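Local structure of acyl-coenzyme A oxidase (Caenorhabditis elegans, 5K3H) at residues 26-31 / 617-622; 472-477 / 495-500. The protein catalyses the FAD-dependent desaturation of acyl-CoA side chains, reducing oxygen to hydrogen peroxide, in the first step of peroxisomal beta-oxidation. All coordinates share one frame; numbering follows the deposited sequence.

Interaction 1: 26-31 / 617-622; sequences DTHAMA and SWEFSD
The N-capped start of helix 27-35 packs against the loop that joins helix 590-616 to helix 622-625. Asp26 is the N-cap. Its OD1 accepts a weak capping hydrogen bond from His28 N and also forms a salt bridge with Lys6. The contact joins the N-terminal region of the acyl-CoA oxidase to its C-terminal helical part.

Ser617 has the most surface buried. Its side chain sits over the first turn of the helix, between Thr27 and Met30. Ser617 CB lies 3.4 Å from Met30 CG. Ser617 OG is close to carbon on two residues, 3.2 Å from Met30 CB and 3.3 Å from Thr27 CB. Its polar need is met by a hydrogen bond with Ser613 O, one turn back. Ala31 CB lies 3.2 Å from Ser617 O.

Glu619, with positive phi, is where the chain leaves the helical conformation of helix 590-616. Its side chain extends beyond CG toward helix 27-35. Glu619 OE1 lies 3.4 Å from Ala31 CB and forms a salt bridge with Arg45. OE2 turns its syn lone pair to His28. Ring and carboxylate planes are 75° apart. The bond from His28 ND1 to Glu619 OE2 is 3.1 Å long, lies in the ring plane, and is bent to 141° at the hydrogen.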
loop_
_atom_site.group_PDB
_atom_site.type_symbol
_atom_site.label_atom_id
_atom_site.label_comp_id
_atom_site.label_asym_id
_atom_site.label_seq_id
_atom_site.Cartn_x
_atom_site.Cartn_y
_atom_site.Cartn_z
ATOM N N ASP B 26 -12.978 9.945 -30.141
ATOM C CA ASP B 26 -14.127 10.539 -29.460
ATOM C C ASP B 26 -14.358 9.831 -28.121
ATOM O O ASP B 26 -14.685 8.641 -28.088
ATOM C CB ASP B 26 -15.332 10.399 -30.398
ATOM C CG ASP B 26 -16.642 10.843 -29.777
ATOM O OD1 ASP B 26 -16.665 11.357 -28.636
ATOM O OD2 ASP B 26 -17.690 10.650 -30.441
ATOM N N THR B 27 -14.257 10.568 -27.019
ATOM C CA THR B 27 -14.316 9.912 -25.714
ATOM C C THR B 27 -15.723 9.426 -25.366
ATOM O O THR B 27 -15.850 8.477 -24.580
ATOM C CB THR B 27 -13.776 10.837 -24.599
ATOM O OG1 THR B 27 -14.553 12.041 -24.510
ATOM C CG2 THR B 27 -12.318 11.210 -24.849
ATOM N N HIS B 28 -16.778 10.015 -25.951
ATOM C CA HIS B 28 -18.113 9.424 -25.808
ATOM C C HIS B 28 -18.143 8.019 -26.396
ATOM O O HIS B 28 -18.823 7.133 -25.860
ATOM C CB HIS B 28 -19.190 10.274 -26.507
ATOM C CG HIS B 28 -19.610 11.507 -25.766
ATOM N ND1 HIS B 28 -19.274 11.750 -24.451
ATOM C CD2 HIS B 28 -20.346 12.570 -26.171
ATOM C CE1 HIS B 28 -19.784 12.911 -24.077
ATOM N NE2 HIS B 28 -20.440 13.427 -25.101
ATOM N N ALA B 29 -17.458 7.819 -27.539
ATOM C CA ALA B 29 -17.424 6.521 -28.211
ATOM C C ALA B 29 -16.583 5.519 -27.440
ATOM O O ALA B 29 -16.926 4.330 -27.365
ATOM C CB ALA B 29 -16.889 6.682 -29.637
ATOM N N MET B 30 -15.494 5.988 -26.833
ATOM C CA MET B 30 -14.705 5.117 -25.966
ATOM C C MET B 30 -15.477 4.759 -24.708
ATOM O O MET B 30 -15.368 3.631 -24.221
ATOM C CB MET B 30 -13.375 5.788 -25.589
ATOM C CG MET B 30 -12.407 4.874 -24.831
ATOM S SD MET B 30 -11.887 3.451 -25.819
ATOM C CE MET B 30 -10.507 4.152 -26.748
ATOM N N ALA B 31 -16.227 5.719 -24.142
ATOM C CA ALA B 31 -17.091 5.414 -22.998
ATOM C C ALA B 31 -18.084 4.295 -23.318
ATOM O O ALA B 31 -18.279 3.386 -22.505
ATOM C CB ALA B 31 -17.825 6.671 -22.538
ATOM N N SER B 617 -12.412 8.988 -20.716
ATOM C CA SER B 617 -13.466 8.181 -21.318
ATOM C C SER B 617 -14.239 7.369 -20.294
ATOM O O SER B 617 -15.321 6.869 -20.616
ATOM C CB SER B 617 -12.890 7.271 -22.398
ATOM O OG SER B 617 -12.360 8.040 -23.477
ATOM N N TRP B 618 -13.700 7.172 -19.087
ATOM C CA TRP B 618 -14.484 6.516 -18.047
ATOM C C TRP B 618 -15.557 7.432 -17.466
ATOM O O TRP B 618 -16.439 6.950 -16.743
ATOM C CB TRP B 618 -13.554 6.022 -16.954
ATOM C CG TRP B 618 -12.714 4.933 -17.435
ATOM C CD1 TRP B 618 -11.692 5.029 -18.325
ATOM C CD2 TRP B 618 -12.800 3.565 -17.061
ATOM N NE1 TRP B 618 -11.133 3.794 -18.540
ATOM C CE2 TRP B 618 -11.799 2.876 -17.769
ATOM C CE3 TRP B 618 -13.617 2.852 -16.188
ATOM C CZ2 TRP B 618 -11.591 1.509 -17.627
ATOM C CZ3 TRP B 618 -13.409 1.480 -16.050
ATOM C CH2 TRP B 618 -12.400 0.831 -16.767
ATOM N N GLU B 619 -15.447 8.734 -17.727
ATOM C CA GLU B 619 -16.450 9.746 -17.431
ATOM C C GLU B 619 -16.904 9.691 -15.971
ATOM O O GLU B 619 -18.058 9.399 -15.655
ATOM C CB GLU B 619 -17.601 9.615 -18.427
ATOM C CG GLU B 619 -17.118 9.951 -19.823
ATOM C CD GLU B 619 -18.221 10.010 -20.810
ATOM O OE1 GLU B 619 -19.186 9.221 -20.673
ATOM O OE2 GLU B 619 -18.138 10.857 -21.715
ATOM N N PHE B 620 -15.945 10.005 -15.088
ATOM C CA PHE B 620 -16.202 10.189 -13.660
ATOM C C PHE B 620 -16.347 11.676 -13.357
ATOM O O PHE B 620 -15.407 12.454 -13.577
ATOM C CB PHE B 620 -15.078 9.612 -12.814
ATOM C CG PHE B 620 -14.806 8.173 -13.069
ATOM C CD1 PHE B 620 -15.841 7.236 -13.055
ATOM C CD2 PHE B 620 -13.519 7.734 -13.297
ATOM C CE1 PHE B 620 -15.594 5.906 -13.282
ATOM C CE2 PHE B 620 -13.274 6.399 -13.532
ATOM C CZ PHE B 620 -14.319 5.494 -13.525
ATOM N N SER B 621 -17.506 12.063 -12.824
ATOM C CA SER B 621 -17.682 13.427 -12.358
ATOM C C SER B 621 -16.862 13.658 -11.087
ATOM O O SER B 621 -16.433 12.714 -10.415
ATOM C CB SER B 621 -19.160 13.699 -12.091
ATOM O OG SER B 621 -19.605 12.975 -10.957
ATOM N N ASP B 622 -16.633 14.938 -10.769
ATOM C CA ASP B 622 -15.965 15.291 -9.518
ATOM C C ASP B 622 -16.747 14.790 -8.322
ATOM O O ASP B 622 -16.159 14.332 -7.331
ATOM C CB ASP B 622 -15.777 16.808 -9.421
ATOM C CG ASP B 622 -14.598 17.288 -10.196
ATOM O OD1 ASP B 622 -13.794 16.405 -10.566
ATOM O OD2 ASP B 622 -14.477 18.516 -10.454
#

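Interaction 2: 472-477 / 495-500; sequences ARSEPT and FQHIAK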
loop_
_atom_site.group_PDB
_atom_site.type_symbol
_atom_site.label_atom_id
_atom_site.label_comp_id
_atom_site.label_asym_id
_atom_site.label_seq_id
_atom_site.Cartn_x
_atom_site.Cartn_y
_atom_site.Cartn_z
ATOM N N ALA B 472 -0.703 -28.105 -26.332
ATOM C CA ALA B 472 -0.198 -27.688 -27.631
ATOM C C ALA B 472 1.327 -27.706 -27.677
ATOM O O ALA B 472 2.005 -27.636 -26.653
ATOM C CB ALA B 472 -0.719 -26.292 -27.981
ATOM N N ARG B 473 1.858 -27.750 -28.902
ATOM C CA ARG B 473 3.292 -27.872 -29.133
ATOM C C ARG B 473 3.923 -26.506 -29.330
ATOM O O ARG B 473 3.380 -25.643 -30.021
ATOM C CB ARG B 473 3.580 -28.731 -30.362
ATOM C CG ARG B 473 2.964 -30.111 -30.351
ATOM C CD ARG B 473 3.470 -30.870 -31.572
ATOM N NE ARG B 473 2.395 -31.396 -32.399
ATOM C CZ ARG B 473 1.726 -32.505 -32.103
ATOM N NH1 ARG B 473 0.763 -32.931 -32.913
ATOM N NH2 ARG B 473 2.020 -33.187 -30.995
ATOM N N SER B 474 5.078 -26.312 -28.732
ATOM C CA SER B 474 5.731 -25.028 -28.846
ATOM C C SER B 474 6.682 -25.036 -30.028
ATOM O O SER B 474 7.258 -26.069 -30.373
ATOM C CB SER B 474 6.489 -24.699 -27.566
ATOM O OG SER B 474 5.598 -24.261 -26.566
ATOM N N GLU B 475 6.827 -23.875 -30.658
ATOM C CA GLU B 475 7.915 -23.656 -31.578
ATOM C C GLU B 475 9.236 -23.618 -30.822
ATOM O O GLU B 475 9.252 -23.515 -29.593
ATOM C CB GLU B 475 7.664 -22.380 -32.368
ATOM C CG GLU B 475 7.132 -22.702 -33.753
ATOM C CD GLU B 475 5.974 -21.834 -34.192
ATOM O OE1 GLU B 475 5.857 -20.682 -33.699
ATOM O OE2 GLU B 475 5.202 -22.295 -35.075
ATOM N N PRO B 476 10.363 -23.766 -31.525
ATOM C CA PRO B 476 11.652 -23.735 -30.815
ATOM C C PRO B 476 11.896 -22.436 -30.062
ATOM O O PRO B 476 12.443 -22.461 -28.953
ATOM C CB PRO B 476 12.681 -23.944 -31.938
ATOM C CG PRO B 476 11.932 -24.481 -33.073
ATOM C CD PRO B 476 10.523 -24.021 -32.966
ATOM N N THR B 477 11.511 -21.288 -30.620
ATOM C CA THR B 477 11.748 -20.018 -29.945
ATOM C C THR B 477 10.527 -19.129 -30.107
ATOM O O THR B 477 9.612 -19.418 -30.886
ATOM C CB THR B 477 12.940 -19.258 -30.536
ATOM O OG1 THR B 477 12.674 -18.989 -31.927
ATOM C CG2 THR B 477 14.232 -20.060 -30.398
ATOM N N PHE B 495 3.399 -15.907 -24.195
ATOM C CA PHE B 495 2.771 -16.087 -22.880
ATOM C C PHE B 495 2.226 -17.507 -22.709
ATOM O O PHE B 495 2.283 -18.081 -21.614
ATOM C CB PHE B 495 1.628 -15.085 -22.675
ATOM C CG PHE B 495 2.078 -13.666 -22.475
ATOM C CD1 PHE B 495 2.831 -13.319 -21.375
ATOM C CD2 PHE B 495 1.717 -12.683 -23.370
ATOM C CE1 PHE B 495 3.227 -12.041 -21.169
ATOM C CE2 PHE B 495 2.123 -11.376 -23.187
ATOM C CZ PHE B 495 2.872 -11.049 -22.084
ATOM N N GLN B 496 1.657 -18.074 -23.770
ATOM C CA GLN B 496 1.177 -19.446 -23.674
ATOM C C GLN B 496 2.327 -20.394 -23.360
ATOM O O GLN B 496 2.209 -21.266 -22.490
ATOM C CB GLN B 496 0.459 -19.837 -24.971
ATOM C CG GLN B 496 -0.926 -19.237 -25.070
ATOM C CD GLN B 496 -1.644 -19.521 -26.397
ATOM O OE1 GLN B 496 -1.021 -19.899 -27.384
ATOM N NE2 GLN B 496 -2.963 -19.290 -26.426
ATOM N N HIS B 497 3.473 -20.188 -24.010
ATOM C CA HIS B 497 4.630 -21.037 -23.765
ATOM C C HIS B 497 5.096 -20.954 -22.313
ATOM O O HIS B 497 5.302 -21.989 -21.667
ATOM C CB HIS B 497 5.772 -20.672 -24.712
ATOM C CG HIS B 497 7.020 -21.448 -24.445
ATOM N ND1 HIS B 497 7.225 -22.726 -24.929
ATOM C CD2 HIS B 497 8.099 -21.158 -23.677
ATOM C CE1 HIS B 497 8.395 -23.169 -24.506
ATOM N NE2 HIS B 497 8.942 -22.239 -23.743
ATOM N N ILE B 498 5.289 -19.744 -21.772
ATOM C CA ILE B 498 5.865 -19.685 -20.431
ATOM C C ILE B 498 4.861 -20.189 -19.395
ATOM O O ILE B 498 5.253 -20.867 -18.441
ATOM C CB ILE B 498 6.423 -18.285 -20.073
ATOM C CG1 ILE B 498 5.340 -17.305 -19.696
ATOM C CG2 ILE B 498 7.295 -17.677 -21.188
ATOM C CD1 ILE B 498 5.872 -15.878 -19.697
ATOM N N ALA B 499 3.554 -19.922 -19.582
ATOM C CA ALA B 499 2.561 -20.444 -18.643
ATOM C C ALA B 499 2.500 -21.973 -18.675
ATOM O O ALA B 499 2.406 -22.618 -17.620
ATOM C CB ALA B 499 1.183 -19.841 -18.929
ATOM N N LYS B 500 2.530 -22.576 -19.868
ATOM C CA LYS B 500 2.621 -24.033 -19.946
ATOM C C LYS B 500 3.908 -24.544 -19.301
ATOM O O LYS B 500 3.885 -25.496 -18.508
ATOM C CB LYS B 500 2.552 -24.502 -21.397
ATOM C CG LYS B 500 2.827 -26.009 -21.564
ATOM C CD LYS B 500 2.817 -26.423 -23.031
ATOM C CE LYS B 500 4.006 -25.778 -23.771
ATOM N NZ LYS B 500 3.993 -26.016 -25.245
HETATM O O HOH W 1 5.627 -28.082 -26.668
#
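The imidazole of His497 is the flat group here. Its ring stacks with that of Phe587. At the edge, in the ring plane, Ser474 OG is hydrogen-bonded to His497 ND1 at 2.8 Å. NE2 makes a hydrogen bond with Asp585. The ring is therefore held at both nitrogens. CG is anti to the backbone N (chi1 176°), which carries the ring from helix 489-515 toward the loop at 472-477.

Lys500 lies about one turn further along the same helix. Its chain runs out from the helix and bends at chi3 (67°). Lys500 NZ donates to Ser474 OG at 2.7 Å and to Ala472 O at 2.9 Å. The ammonium approaches that carbonyl from above its plane. A water accepts from Lys500 NZ at 3.0 Å and from Ser474 N at 2.8 Å. An alanine in place of Lys500 would remove all three NZ bonds and would probably loosen the loop around Ala472 and Ser474, though the Ser474–His497 bond and the Glu475–Lys493 salt bridge would remain.

The contact is polar and lies at the surface, where the loop before helix 489-515 folds back on that helix. The lysine charge close to ND1 would probably disfavour a proton on His497, whereas Asp585 at NE2 would probably favour one.

The two contacts are separate. Their centres lie 38 Å apart and their nearest atoms about 20 Å apart. Interaction 1 is mostly buried and joins segments nearly 600 residues apart in sequence. Interaction 2 is on the surface and joins segments only 18 residues apart. Helix 557-577 lies beside both: Met30 packs on its start at Ile559, and Phe495 touches its end at Glu574 and Leu575. Interaction 1 is away from the annotated sites. Interaction 2 is closer to the ATP site shared between the two subunits: the side chain of His497 is about 8 Å from that of Tyr581, and that of Lys500 about 9 Å from that of Ala534.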